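Putative NADPH:quinone oxidoreductase (Ralstonia eutropha, PDB 3IUP) binds NADPH and probably catalyses the NADPH-dependent reduction of quinones, as a putative member of the quinone oxidoreductases of the medium-chain dehydrogenase/reductase superfamily. Local coordinates at residues E19-D23 against L348-L352. Sequence-based numbering, arbitrary orientation.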
loop_
_atom_site.group_PDB
_atom_site.type_symbol
_atom_site.label_atom_id
_atom_site.label_comp_id
_atom_site.label_asym_id
_atom_site.label_seq_id
_atom_site.Cartn_x
_atom_site.Cartn_y
_atom_site.Cartn_z
ATOM N N GLU A 19 -11.890 32.630 5.114
ATOM C CA GLU A 19 -11.733 33.709 6.082
ATOM C C GLU A 19 -11.174 33.176 7.421
ATOM O O GLU A 19 -11.750 32.261 8.051
ATOM C CB GLU A 19 -13.050 34.460 6.332
ATOM C CG GLU A 19 -12.904 35.607 7.340
ATOM C CD GLU A 19 -14.202 36.342 7.701
ATOM O OE1 GLU A 19 -15.265 36.065 7.107
ATOM O OE2 GLU A 19 -14.180 37.213 8.586
ATOM N N LEU A 20 -10.078 33.788 7.858
ATOM C CA LEU A 20 -9.432 33.528 9.121
ATOM C C LEU A 20 -9.660 34.711 9.992
ATOM O O LEU A 20 -9.463 35.857 9.562
ATOM C CB LEU A 20 -7.901 33.345 8.959
ATOM C CG LEU A 20 -7.497 32.174 8.104
ATOM C CD1 LEU A 20 -5.966 32.103 7.915
ATOM C CD2 LEU A 20 -7.980 30.888 8.738
ATOM N N SER A 21 -10.037 34.467 11.248
ATOM C CA SER A 21 -10.370 35.540 12.172
ATOM C C SER A 21 -10.183 35.096 13.609
ATOM O O SER A 21 -10.006 33.917 13.860
ATOM C CB SER A 21 -11.834 36.028 11.950
ATOM O OG SER A 21 -12.738 34.998 12.276
ATOM N N LEU A 22 -10.155 36.066 14.512
ATOM C CA LEU A 22 -10.237 35.834 15.925
ATOM C C LEU A 22 -11.675 36.118 16.372
ATOM O O LEU A 22 -12.140 37.256 16.261
ATOM C CB LEU A 22 -9.251 36.728 16.685
ATOM C CG LEU A 22 -7.768 36.596 16.352
ATOM C CD1 LEU A 22 -6.976 37.414 17.381
ATOM C CD2 LEU A 22 -7.259 35.106 16.299
ATOM N N ASP A 23 -12.378 35.102 16.855
ATOM C CA ASP A 23 -13.752 35.257 17.287
ATOM C C ASP A 23 -13.760 35.511 18.793
ATOM O O ASP A 23 -12.907 35.014 19.554
ATOM C CB ASP A 23 -14.585 33.993 16.987
ATOM C CG ASP A 23 -15.180 33.959 15.564
ATOM O OD1 ASP A 23 -14.598 34.557 14.633
ATOM O OD2 ASP A 23 -16.274 33.296 15.393
ATOM N N LEU A 348 -1.806 35.214 19.413
ATOM C CA LEU A 348 -2.935 34.808 18.563
ATOM C C LEU A 348 -3.127 35.701 17.330
ATOM O O LEU A 348 -3.238 35.217 16.208
ATOM C CB LEU A 348 -4.202 34.759 19.431
ATOM C CG LEU A 348 -5.237 33.754 19.036
ATOM C CD1 LEU A 348 -4.743 32.333 19.041
ATOM C CD2 LEU A 348 -6.445 33.919 20.001
ATOM N N ALA A 349 -3.072 37.008 17.523
ATOM C CA ALA A 349 -3.171 37.962 16.404
ATOM C C ALA A 349 -2.051 37.775 15.368
ATOM O O ALA A 349 -2.280 37.890 14.150
ATOM C CB ALA A 349 -3.181 39.358 16.918
ATOM N N GLU A 350 -0.853 37.435 15.845
ATOM C CA GLU A 350 0.281 37.223 14.948
ATOM C C GLU A 350 0.195 35.968 14.064
ATOM O O GLU A 350 0.852 35.896 13.031
ATOM C CB GLU A 350 1.579 37.214 15.781
ATOM C CG GLU A 350 1.980 38.563 16.293
ATOM C CD GLU A 350 3.211 38.521 17.226
ATOM O OE1 GLU A 350 3.455 37.521 17.954
ATOM O OE2 GLU A 350 3.956 39.534 17.244
ATOM N N VAL A 351 -0.637 34.983 14.438
ATOM C CA VAL A 351 -0.916 33.852 13.595
ATOM C C VAL A 351 -1.478 34.337 12.253
ATOM O O VAL A 351 -1.257 33.699 11.228
ATOM C CB VAL A 351 -1.897 32.860 14.301
ATOM C CG1 VAL A 351 -2.284 31.662 13.437
ATOM C CG2 VAL A 351 -1.324 32.430 15.680
ATOM N N LEU A 352 -2.200 35.429 12.295
ATOM C CA LEU A 352 -2.870 35.932 11.098
ATOM C C LEU A 352 -2.094 37.054 10.424
ATOM O O LEU A 352 -2.620 37.699 9.534
ATOM C CB LEU A 352 -4.316 36.332 11.413
ATOM C CG LEU A 352 -5.166 35.159 11.939
ATOM C CD1 LEU A 352 -6.652 35.614 12.090
ATOM C CD2 LEU A 352 -5.077 33.884 11.114
#
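Leu-352 reaches from segment 348-352, a short helical turn, onto the backbone of strand 17-26, where it lies between Leu-20 and Leu-22. Beyond CB, its CG, anti to the carbonyl carbon (chi1 -60°), carries the fork up to the strand. There the two methyls divide the work. Leu-352 CD2 packs on Leu-20, 3.6 Å from Leu-20 CB and 3.8 Å from Leu-20 CD1, the two side chains crossing at a slant. Leu-352 CD1 meets main chain instead, with Ser-21 N at 3.7 Å, and lies 4.3 Å from Leu-22 CD2. Because the strand alternates, Leu-20 and Leu-22 both turn to this face while Ser-21 points away from it, which is how a methyl can get down to the Ser-21 backbone.

This strand is in the middle of a five-stranded antiparallel sheet, between strands 4-12 and 70-75, in the GroES-like part of the chain. The helical turn comes from far along the sequence, directly after strand 344-347, and covers part of one face of that sheet, next to helix 46-53, whose Leu-52 and Phe-53 also touch Leu-20; Leu-352 also touches Pro-70 and Val-72 on the neighbouring strand.

Leu-22 meets Leu-348 and Ala-349. Leu-22 CD2 packs 3.7 Å from Leu-348 CG, while Leu-22 CD1 sits 3.9 Å from Ala-349 N. No hydrogen bond joins the two segments; the turn has bonds of its own, Val-351 N to Leu-348 O and Leu-352 N to Ala-349 O, both spanning i to i+3. Behind it, Leu-348 and Val-351 both rest on Ile-371 of strand 369-372.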